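PDB 1C7N: cystalysin from Treponema denticola, which binds pyridoxal-5'-phosphate and belongs to the class I and II aminotransferase family, within the wider group of PLP-dependent aminotransferase-like proteins. Local coordinates for residues Ile352-Gly357 / Gly366-Asn371; Ser16-Leu21 / Val38-Phe43; Arg304-Phe309 / Glu381-Leu386; Phe207-Pro212 / Gly324-Trp329. One frame throughout, in Å; residues are numbered along the deposited sequence.

Interaction 1: residues Ile352-Gly357 / Gly366-Asn371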
# COMPACT_ATOMS: atom_id res chain seq x y z
N ILE A 352 -3.65 30.78 10.17
CA ILE A 352 -2.78 30.41 9.06
C ILE A 352 -2.12 29.13 9.57
O ILE A 352 -1.49 29.11 10.63
CB ILE A 352 -1.76 31.54 8.75
CG1 ILE A 352 -1.08 31.26 7.41
CG2 ILE A 352 -0.74 31.66 9.88
CD1 ILE A 352 -0.37 32.48 6.83
N PHE A 353 -2.31 28.05 8.83
CA PHE A 353 -1.77 26.77 9.25
C PHE A 353 -0.54 26.32 8.49
O PHE A 353 -0.63 25.75 7.41
CB PHE A 353 -2.86 25.70 9.18
CG PHE A 353 -4.05 26.03 10.03
CD1 PHE A 353 -4.96 27.00 9.64
CD2 PHE A 353 -4.22 25.40 11.26
CE1 PHE A 353 -6.03 27.35 10.46
CE2 PHE A 353 -5.28 25.74 12.09
CZ PHE A 353 -6.18 26.72 11.70
N PHE A 354 0.62 26.62 9.07
CA PHE A 354 1.90 26.26 8.48
C PHE A 354 2.29 24.91 9.05
O PHE A 354 1.55 24.29 9.81
CB PHE A 354 3.00 27.24 8.89
CG PHE A 354 2.80 28.66 8.43
CD1 PHE A 354 2.57 28.95 7.08
CD2 PHE A 354 2.94 29.72 9.33
CE1 PHE A 354 2.50 30.27 6.64
CE2 PHE A 354 2.87 31.05 8.89
CZ PHE A 354 2.65 31.32 7.54
N ASP A 355 3.46 24.45 8.66
CA ASP A 355 4.00 23.24 9.24
C ASP A 355 5.03 23.93 10.13
O ASP A 355 6.06 24.42 9.64
CB ASP A 355 4.64 22.35 8.18
CG ASP A 355 3.89 21.04 8.02
OD1 ASP A 355 2.65 21.06 8.09
OD2 ASP A 355 4.54 19.98 7.83
N GLU A 356 4.72 24.04 11.42
CA GLU A 356 5.60 24.73 12.36
C GLU A 356 7.03 24.25 12.24
O GLU A 356 7.31 23.05 12.25
CB GLU A 356 5.08 24.55 13.79
CG GLU A 356 3.64 25.06 13.99
CD GLU A 356 3.50 26.57 13.85
OE1 GLU A 356 2.46 27.02 13.34
OE2 GLU A 356 4.42 27.30 14.25
N GLY A 357 7.94 25.21 12.12
CA GLY A 357 9.35 24.90 11.96
C GLY A 357 9.96 23.91 12.91
O GLY A 357 10.76 23.06 12.50
N GLY A 366 11.55 28.73 15.47
CA GLY A 366 11.53 30.11 15.05
C GLY A 366 11.14 30.25 13.59
O GLY A 366 10.84 31.35 13.12
N PHE A 367 11.15 29.14 12.86
CA PHE A 367 10.79 29.15 11.44
C PHE A 367 9.39 28.59 11.20
O PHE A 367 8.80 27.96 12.08
CB PHE A 367 11.79 28.32 10.60
CG PHE A 367 13.19 28.89 10.56
CD1 PHE A 367 14.08 28.68 11.61
CD2 PHE A 367 13.62 29.61 9.45
CE1 PHE A 367 15.38 29.18 11.56
CE2 PHE A 367 14.91 30.11 9.38
CZ PHE A 367 15.80 29.90 10.44
N GLU A 368 8.89 28.81 9.99
CA GLU A 368 7.58 28.32 9.57
C GLU A 368 7.69 27.84 8.13
O GLU A 368 8.29 28.52 7.29
CB GLU A 368 6.54 29.44 9.63
CG GLU A 368 6.23 29.96 11.02
CD GLU A 368 5.48 28.97 11.88
OE1 GLU A 368 5.19 29.31 13.05
OE2 GLU A 368 5.18 27.85 11.41
N ARG A 369 7.13 26.67 7.84
CA ARG A 369 7.17 26.14 6.48
C ARG A 369 5.80 26.36 5.85
O ARG A 369 4.79 25.87 6.36
CB ARG A 369 7.49 24.64 6.49
CG ARG A 369 7.84 24.07 5.12
CD ARG A 369 7.83 22.55 5.11
NE ARG A 369 6.48 22.02 5.02
CZ ARG A 369 6.18 20.73 4.89
NH1 ARG A 369 7.14 19.81 4.83
NH2 ARG A 369 4.91 20.35 4.79
N ILE A 370 5.76 27.10 4.74
CA ILE A 370 4.50 27.38 4.06
C ILE A 370 4.37 26.58 2.76
O ILE A 370 5.32 26.50 1.97
CB ILE A 370 4.38 28.90 3.74
CG1 ILE A 370 2.95 29.21 3.27
CG2 ILE A 370 5.40 29.31 2.69
CD1 ILE A 370 2.73 30.66 2.90
N ASN A 371 3.21 25.96 2.56
CA ASN A 371 2.96 25.17 1.36
C ASN A 371 2.51 26.13 0.24
O ASN A 371 1.39 26.64 0.26
CB ASN A 371 1.86 24.14 1.63
CG ASN A 371 1.56 23.27 0.43
OD1 ASN A 371 1.73 23.69 -0.71
ND2 ASN A 371 1.09 22.05 0.68
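Asp-355 and Arg-369 face each other as a hydrogen-bonded antiparallel pair and are joined twice, by backbone and by side chain. Asp-355 N donates to Arg-369 O at 3.0 Å in a nearly straight bond (172°), and Arg-369 N returns the bond to Asp-355 O at 3.1 Å. Their side chains run the same way, with carboxylate and guanidinium planes 6° apart, and Asp-355 OD2 lies over one guanidinium face, toward its rim, 3.1 Å from Arg-369 NH2. This salt bridge rests on charge alone; the N-H groups point elsewhere, NH2 to Ser-37 O and NH1 to Asn-175 OD1, a residue of the pyridoxal-5'-phosphate pocket. Further along, Gly-357 N donates to Phe-367 O at 2.9 Å.

Beside this pair, Glu-356 and Glu-368 project from the other face of the sheet, with carboxylate planes 85° apart and Glu-356 OE2 only 2.5 Å from Glu-368 OE1. Apolar packing lies outward. The Phe-354 ring meets Ile-370 CG1 at its edge, 3.6 Å from CE1, while Glu-368 CB lies against CD2. Glu-368, bent at chi2, also has OE2 3.4 Å from Phe-354 CB.

So close an approach of two buried acids suggests that one of them is protonated, whereas the opposite face of the hairpin sets a charged pair beside the pyridoxal-5'-phosphate pocket.

Interaction 2: residues Ser16-Leu21 / Val38-Phe43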
# COMPACT_ATOMS: atom_id res chain seq x y z
N SER A 16 -9.38 14.49 3.84
CA SER A 16 -8.05 15.08 3.69
C SER A 16 -7.42 15.17 5.07
O SER A 16 -7.93 15.86 5.94
CB SER A 16 -8.15 16.48 3.09
OG SER A 16 -6.91 17.16 3.17
N LEU A 17 -6.30 14.47 5.28
CA LEU A 17 -5.65 14.51 6.58
C LEU A 17 -5.22 15.93 6.92
O LEU A 17 -5.27 16.34 8.08
CB LEU A 17 -4.42 13.59 6.61
CG LEU A 17 -4.67 12.08 6.59
CD1 LEU A 17 -5.77 11.71 7.59
CD2 LEU A 17 -5.08 11.68 5.22
N LYS A 18 -4.82 16.68 5.89
CA LYS A 18 -4.38 18.06 6.08
C LYS A 18 -5.51 18.96 6.56
O LYS A 18 -5.33 19.75 7.48
CB LYS A 18 -3.81 18.63 4.78
CG LYS A 18 -3.33 20.08 4.92
CD LYS A 18 -2.60 20.59 3.69
CE LYS A 18 -3.49 20.62 2.47
NZ LYS A 18 -2.72 21.05 1.26
N TRP A 19 -6.67 18.85 5.92
CA TRP A 19 -7.81 19.67 6.32
C TRP A 19 -8.43 19.21 7.64
O TRP A 19 -8.82 20.03 8.46
CB TRP A 19 -8.88 19.67 5.21
CG TRP A 19 -8.54 20.58 4.05
CD1 TRP A 19 -7.47 20.48 3.21
CD2 TRP A 19 -9.28 21.74 3.62
NE1 TRP A 19 -7.49 21.50 2.29
CE2 TRP A 19 -8.59 22.28 2.51
CE3 TRP A 19 -10.45 22.36 4.07
CZ2 TRP A 19 -9.04 23.43 1.84
CZ3 TRP A 19 -10.90 23.50 3.39
CH2 TRP A 19 -10.19 24.02 2.29
N ASP A 20 -8.52 17.91 7.86
CA ASP A 20 -9.09 17.42 9.11
C ASP A 20 -8.18 17.86 10.27
O ASP A 20 -8.66 18.13 11.37
CB ASP A 20 -9.22 15.89 9.10
CG ASP A 20 -10.23 15.41 8.06
OD1 ASP A 20 -11.04 16.22 7.57
OD2 ASP A 20 -10.21 14.20 7.74
N LEU A 21 -6.88 17.93 10.00
CA LEU A 21 -5.92 18.35 11.02
C LEU A 21 -6.18 19.80 11.42
O LEU A 21 -6.10 20.15 12.60
CB LEU A 21 -4.49 18.20 10.51
CG LEU A 21 -3.39 18.74 11.44
CD1 LEU A 21 -3.51 18.08 12.80
CD2 LEU A 21 -2.01 18.48 10.84
N VAL A 38 0.57 20.49 5.50
CA VAL A 38 0.94 19.21 4.89
C VAL A 38 1.24 19.32 3.40
O VAL A 38 0.52 20.00 2.67
CB VAL A 38 -0.17 18.16 5.11
CG1 VAL A 38 0.16 16.88 4.37
CG2 VAL A 38 -0.32 17.89 6.61
N ALA A 39 2.29 18.63 2.97
CA ALA A 39 2.72 18.68 1.59
C ALA A 39 1.95 17.92 0.50
O ALA A 39 2.43 16.91 -0.02
CB ALA A 39 4.20 18.31 1.51
N ASP A 40 0.74 18.39 0.21
CA ASP A 40 -0.05 17.87 -0.91
C ASP A 40 -0.68 19.15 -1.45
O ASP A 40 -0.84 20.12 -0.69
CB ASP A 40 -1.06 16.75 -0.51
CG ASP A 40 -2.23 17.22 0.33
OD1 ASP A 40 -3.00 16.32 0.74
OD2 ASP A 40 -2.42 18.43 0.57
N MET A 41 -0.97 19.19 -2.74
CA MET A 41 -1.47 20.42 -3.38
C MET A 41 -2.94 20.80 -3.29
O MET A 41 -3.83 19.96 -3.23
CB MET A 41 -1.09 20.42 -4.86
CG MET A 41 0.39 20.24 -5.12
SD MET A 41 0.76 20.35 -6.88
CE MET A 41 2.43 19.66 -6.90
N GLU A 42 -3.18 22.11 -3.30
CA GLU A 42 -4.53 22.65 -3.27
C GLU A 42 -4.95 22.97 -4.70
O GLU A 42 -5.59 23.99 -4.98
CB GLU A 42 -4.57 23.90 -2.39
CG GLU A 42 -4.50 23.60 -0.89
CD GLU A 42 -5.56 22.60 -0.44
OE1 GLU A 42 -6.75 22.81 -0.75
OE2 GLU A 42 -5.22 21.61 0.24
N PHE A 43 -4.57 22.08 -5.61
CA PHE A 43 -4.88 22.19 -7.03
C PHE A 43 -5.54 20.88 -7.44
O PHE A 43 -5.25 19.83 -6.87
CB PHE A 43 -3.60 22.33 -7.86
CG PHE A 43 -2.81 23.59 -7.61
CD1 PHE A 43 -1.43 23.54 -7.49
CD2 PHE A 43 -3.45 24.82 -7.56
CE1 PHE A 43 -0.68 24.71 -7.33
CE2 PHE A 43 -2.71 26.00 -7.41
CZ PHE A 43 -1.32 25.94 -7.29
O HOH W 1 -4.45 15.79 3.00
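A salt-bridge network built on Lys-18, Asp-40 and Glu-42 ties the first turn of helix 17-25 to the irregular segment Val-38 to Phe-43. The ammonium of Lys-18 is gripped by three oxygens. NZ lies 2.7 Å from Asp-40 OD2, met nearly along its C-O bond. It also donates to the backbone Asp-40 O at 2.9 Å. Lys-18 and Glu-42 meet tip to tip, with NZ 2.8 Å from Glu-42 OE2, which offers the lysine its anti lone pair. The same oxygen accepts from Trp-19 NE1 at 3.1 Å; it lies in the indole plane, but the N-H comes to it from above the carboxylate. The lysine chain is extended up to CD and then bends, chi3 of 63° turning CE toward the acids. Its CB packs on Val-38 CB at 3.7 Å as the two side chains run alongside in opposite senses.

Both acids are shared with Arg-11, which forms salt bridges to Asp-40 OD2 and Glu-42 OE2. The helix start is itself organised here: Ser-16 is the N-cap, its OG accepting from Trp-19 N at 3.2 Å. A water then links the cap to the loop, accepting from Ser-16 OG and Lys-18 N and donating to Asp-40 OD1 at 2.7 Å. That carboxylate oxygen also accepts from Tyr-64 N of the second subunit, whose Gly-63 and Thr-65 pack nearby, on Asp-40 and Leu-17 respectively, placing the network at the dimer interface.

Interaction 3: residues Arg304-Phe309 / Glu381-Leu386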
# COMPACT_ATOMS: atom_id res chain seq x y z
N ARG A 304 7.53 34.39 -4.48
CA ARG A 304 7.87 35.80 -4.63
C ARG A 304 6.79 36.66 -3.96
O ARG A 304 7.08 37.70 -3.39
CB ARG A 304 8.04 36.14 -6.12
CG ARG A 304 9.28 35.47 -6.72
CD ARG A 304 9.34 35.54 -8.24
NE ARG A 304 10.50 34.82 -8.78
CZ ARG A 304 11.76 35.23 -8.67
NH1 ARG A 304 12.05 36.37 -8.05
NH2 ARG A 304 12.74 34.49 -9.18
N ILE A 305 5.55 36.19 -3.99
CA ILE A 305 4.46 36.92 -3.34
C ILE A 305 4.73 36.97 -1.83
O ILE A 305 4.57 38.01 -1.19
CB ILE A 305 3.09 36.23 -3.59
CG1 ILE A 305 2.69 36.38 -5.06
CG2 ILE A 305 2.01 36.85 -2.68
CD1 ILE A 305 1.37 35.72 -5.41
N VAL A 306 5.16 35.83 -1.28
CA VAL A 306 5.45 35.73 0.15
C VAL A 306 6.64 36.62 0.51
O VAL A 306 6.56 37.43 1.43
CB VAL A 306 5.78 34.26 0.54
CG1 VAL A 306 6.13 34.16 2.02
CG2 VAL A 306 4.58 33.36 0.23
N LYS A 307 7.73 36.47 -0.23
CA LYS A 307 8.93 37.27 0.01
C LYS A 307 8.58 38.76 -0.01
O LYS A 307 8.95 39.51 0.90
CB LYS A 307 9.97 36.96 -1.07
CG LYS A 307 11.24 37.82 -1.02
CD LYS A 307 12.24 37.33 -2.07
CE LYS A 307 13.31 38.37 -2.37
NZ LYS A 307 14.07 38.77 -1.16
N ASP A 308 7.85 39.18 -1.04
CA ASP A 308 7.45 40.57 -1.16
C ASP A 308 6.56 41.04 -0.02
O ASP A 308 6.71 42.16 0.48
CB ASP A 308 6.73 40.80 -2.49
CG ASP A 308 6.22 42.21 -2.64
OD1 ASP A 308 5.02 42.45 -2.36
OD2 ASP A 308 7.01 43.09 -3.04
N PHE A 309 5.63 40.19 0.40
CA PHE A 309 4.72 40.54 1.48
C PHE A 309 5.45 40.99 2.73
O PHE A 309 5.10 42.00 3.33
CB PHE A 309 3.81 39.36 1.82
CG PHE A 309 3.00 39.58 3.06
CD1 PHE A 309 1.89 40.42 3.04
CD2 PHE A 309 3.39 39.00 4.26
CE1 PHE A 309 1.17 40.67 4.20
CE2 PHE A 309 2.67 39.24 5.43
CZ PHE A 309 1.56 40.08 5.40
N GLU A 381 -4.85 35.82 0.35
CA GLU A 381 -5.88 35.86 1.39
C GLU A 381 -5.26 35.53 2.74
O GLU A 381 -5.52 36.19 3.74
CB GLU A 381 -6.98 34.83 1.10
CG GLU A 381 -7.98 35.23 0.03
CD GLU A 381 -8.87 34.06 -0.36
OE1 GLU A 381 -9.25 33.27 0.53
OE2 GLU A 381 -9.21 33.94 -1.56
N SER A 382 -4.44 34.48 2.74
CA SER A 382 -3.78 34.02 3.95
C SER A 382 -2.82 35.06 4.52
O SER A 382 -2.81 35.30 5.72
CB SER A 382 -3.03 32.72 3.67
OG SER A 382 -3.91 31.73 3.13
N LEU A 383 -2.01 35.66 3.65
CA LEU A 383 -1.05 36.66 4.09
C LEU A 383 -1.75 37.88 4.67
O LEU A 383 -1.25 38.49 5.61
CB LEU A 383 -0.14 37.07 2.93
CG LEU A 383 0.74 35.95 2.38
CD1 LEU A 383 1.44 36.42 1.11
CD2 LEU A 383 1.76 35.53 3.43
N GLU A 384 -2.90 38.23 4.12
CA GLU A 384 -3.63 39.39 4.64
C GLU A 384 -4.21 39.09 6.02
O GLU A 384 -4.30 39.99 6.86
CB GLU A 384 -4.74 39.81 3.66
CG GLU A 384 -5.52 41.06 4.09
CD GLU A 384 -4.63 42.19 4.59
OE1 GLU A 384 -3.53 42.38 4.05
OE2 GLU A 384 -5.04 42.90 5.53
N ARG A 385 -4.60 37.84 6.27
CA ARG A 385 -5.11 37.48 7.60
C ARG A 385 -3.96 37.61 8.58
O ARG A 385 -4.12 38.11 9.70
CB ARG A 385 -5.59 36.03 7.64
CG ARG A 385 -7.03 35.82 7.27
CD ARG A 385 -7.57 34.58 7.97
NE ARG A 385 -6.82 33.37 7.63
CZ ARG A 385 -6.80 32.83 6.42
NH1 ARG A 385 -7.48 33.39 5.42
NH2 ARG A 385 -6.11 31.71 6.20
N LEU A 386 -2.79 37.14 8.15
CA LEU A 386 -1.57 37.19 8.94
C LEU A 386 -1.21 38.65 9.20
O LEU A 386 -0.84 39.04 10.31
CB LEU A 386 -0.43 36.53 8.17
CG LEU A 386 0.76 35.90 8.89
CD1 LEU A 386 2.00 36.11 8.03
CD2 LEU A 386 0.96 36.51 10.26
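Phe-309 and Leu-383 carry this meeting of two helices, 289-313 and 376-393, whose segments run almost parallel, with axes 11.1 Å apart and a crossing angle of -20°. The most specific element is a CH-pi contact. Leu-383 CB stands over the centre of the Phe-309 ring, 3.9 Å from the centroid and only 9° off the ring normal. Phe-309 CG is anti to its backbone N (chi1 171°), which sends CG toward the neighbouring helix.

Apolar contacts gather round the leucine branches. CD1 of Leu-383 packs on Phe-309 CB at 3.8 Å and on Ile-305 CG2 at 3.9 Å, and lies near the backbone of Val-306; CD2 rests against Phe-309 CD2. One turn on, Leu-386 CD1 approaches Phe-309 CE2 at 4.1 Å.

A single polar group enters the contact: Leu-383 O comes within 3.2 Å of Phe-309 CZ.

No hydrogen bond or salt bridge spans the two segments, so their association here depends on van der Waals fit and burial of hydrocarbon, while charged groups such as Glu-381 and Lys-307 find partners elsewhere.

Interaction 4: residues Phe207-Pro212 / Gly324-Trp329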
# COMPACT_ATOMS: atom_id res chain seq x y z
N PHE A 207 12.66 15.85 -6.56
CA PHE A 207 13.55 16.23 -7.65
C PHE A 207 12.96 16.79 -8.95
O PHE A 207 13.71 17.25 -9.80
CB PHE A 207 14.60 15.12 -7.93
CG PHE A 207 14.08 13.90 -8.65
CD1 PHE A 207 14.97 12.88 -9.02
CD2 PHE A 207 12.74 13.74 -8.97
CE1 PHE A 207 14.53 11.74 -9.69
CE2 PHE A 207 12.29 12.60 -9.65
CZ PHE A 207 13.19 11.60 -10.00
N ASP A 208 11.63 16.79 -9.09
CA ASP A 208 11.01 17.37 -10.29
C ASP A 208 10.50 18.77 -9.99
O ASP A 208 10.08 19.49 -10.90
CB ASP A 208 9.82 16.54 -10.78
CG ASP A 208 10.20 15.13 -11.16
OD1 ASP A 208 11.19 14.96 -11.91
OD2 ASP A 208 9.51 14.20 -10.72
N LEU A 209 10.51 19.15 -8.71
CA LEU A 209 10.02 20.46 -8.29
C LEU A 209 11.17 21.41 -8.01
O LEU A 209 11.46 21.74 -6.85
CB LEU A 209 9.12 20.30 -7.06
CG LEU A 209 7.85 19.48 -7.33
CD1 LEU A 209 7.26 18.95 -6.03
CD2 LEU A 209 6.83 20.32 -8.08
N ILE A 210 11.81 21.85 -9.09
CA ILE A 210 12.95 22.76 -9.01
C ILE A 210 12.56 24.14 -9.52
O ILE A 210 11.90 24.26 -10.55
CB ILE A 210 14.13 22.23 -9.86
CG1 ILE A 210 14.41 20.77 -9.51
CG2 ILE A 210 15.37 23.09 -9.64
CD1 ILE A 210 14.78 20.54 -8.06
N MET A 211 12.97 25.19 -8.81
CA MET A 211 12.65 26.55 -9.24
C MET A 211 13.57 26.94 -10.40
O MET A 211 14.67 26.40 -10.54
CB MET A 211 12.82 27.54 -8.08
CG MET A 211 11.82 27.35 -6.96
SD MET A 211 10.10 27.45 -7.52
CE MET A 211 9.66 25.71 -7.54
N PRO A 212 13.12 27.87 -11.25
CA PRO A 212 13.90 28.33 -12.40
C PRO A 212 15.33 28.72 -12.03
O PRO A 212 15.56 29.37 -11.01
CB PRO A 212 13.10 29.53 -12.90
CG PRO A 212 11.69 29.10 -12.61
CD PRO A 212 11.81 28.56 -11.20
N GLY A 324 14.23 24.54 -4.60
CA GLY A 324 13.41 23.40 -4.97
C GLY A 324 12.28 23.14 -3.99
O GLY A 324 12.25 23.74 -2.91
N THR A 325 11.39 22.22 -4.35
CA THR A 325 10.20 21.87 -3.56
C THR A 325 9.27 23.08 -3.66
O THR A 325 9.67 24.14 -4.15
CB THR A 325 10.48 21.64 -2.04
OG1 THR A 325 10.60 22.91 -1.38
CG2 THR A 325 11.75 20.81 -1.82
N TYR A 326 8.02 22.93 -3.22
CA TYR A 326 7.08 24.05 -3.21
C TYR A 326 6.83 24.46 -1.76
O TYR A 326 5.81 25.07 -1.44
CB TYR A 326 5.76 23.70 -3.90
CG TYR A 326 5.02 22.46 -3.42
CD1 TYR A 326 4.90 21.34 -4.25
CD2 TYR A 326 4.39 22.42 -2.17
CE1 TYR A 326 4.17 20.22 -3.86
CE2 TYR A 326 3.67 21.29 -1.76
CZ TYR A 326 3.56 20.19 -2.62
OH TYR A 326 2.87 19.07 -2.23
N LEU A 327 7.79 24.15 -0.89
CA LEU A 327 7.71 24.45 0.54
C LEU A 327 8.74 25.53 0.92
O LEU A 327 9.94 25.29 0.91
CB LEU A 327 7.97 23.16 1.33
CG LEU A 327 7.07 21.98 0.92
CD1 LEU A 327 7.59 20.68 1.51
CD2 LEU A 327 5.65 22.25 1.41
N GLN A 328 8.24 26.72 1.25
CA GLN A 328 9.10 27.86 1.59
C GLN A 328 9.38 27.98 3.09
O GLN A 328 8.50 27.75 3.92
CB GLN A 328 8.47 29.14 1.04
CG GLN A 328 9.32 30.40 1.13
CD GLN A 328 8.76 31.52 0.27
OE1 GLN A 328 7.57 31.54 -0.03
NE2 GLN A 328 9.61 32.47 -0.12
N TRP A 329 10.62 28.33 3.42
CA TRP A 329 11.08 28.43 4.81
C TRP A 329 11.08 29.89 5.26
O TRP A 329 11.92 30.67 4.82
CB TRP A 329 12.49 27.84 4.89
CG TRP A 329 12.99 27.39 6.24
CD1 TRP A 329 14.20 27.69 6.80
CD2 TRP A 329 12.36 26.45 7.14
NE1 TRP A 329 14.37 26.99 7.97
CE2 TRP A 329 13.27 26.22 8.20
CE3 TRP A 329 11.14 25.77 7.14
CZ2 TRP A 329 12.98 25.35 9.26
CZ3 TRP A 329 10.85 24.90 8.19
CH2 TRP A 329 11.77 24.70 9.23
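Leu-209 and Thr-325 make the tight half of this contact. Thr-325 N donates to Leu-209 O nearly along the C=O axis, with an angle of 148° at the hydrogen; the modelled separation of 2.5 Å is unusually short, and its exact value should be read with caution. Next to it Gly-324 CA lies 3.2 Å from the same Leu-209 O, and the backbones come together at Ile-210 and Gly-324, where the CA atoms are 4.1 Å apart in a single bridge. The leucine side chain extends this close region: its CD1 touches Tyr-326 CD1 at 3.8 Å, at a slant to the ring.

The bridge stands just ahead of strand 327-331, an outer strand of the small three-stranded antiparallel sheet, and the entry to that strand is shaped by an ST turn in which Thr-325 OG1 accepts from Leu-327 N at 3.1 Å. On the other partner, the loop follows directly on Ile-205 and His-206 of the pyridoxal-5'-phosphate pocket, and Thr-325 packs on His-206.

Toward Pro-212, which is exposed, the fit slackens. Ile-210, partly exposed, turns its CB away from the other segment, though the end of its side chain comes back nearer. Met-211, buried and bent at chi2 and chi3, brings only its CE near, 3.7 Å from Thr-325 O, a buried carbonyl oxygen with no hydrogen-bonding partner in the model. Elsewhere the sulphur-bearing chain packs on Ile-299 and Gln-303 of helix 289-313.

Overall arrangement
Along the chain, interaction 2 comes first and closes before the others open; interactions 4 and 3 then alternate their segments, and interaction 1 lies between the two halves of interaction 3. Interactions 1 and 4 share the three-stranded antiparallel sheet, where strands 327-331 and 367-371 are neighbours, with centres about 16 Å apart. Interaction 3 packs nearby, its centre about 13 Å from that of interaction 1, with Val-306 reaching Ile-370 and Gln-328. Asn-371 ties interaction 2 to the sheet by probable hydrogen bonds to Val-38 O and Asp-40 O. The set thus runs from an outlying helix pair, through the sheet, toward the pyridoxal-5'-phosphate pocket and the subunit interface.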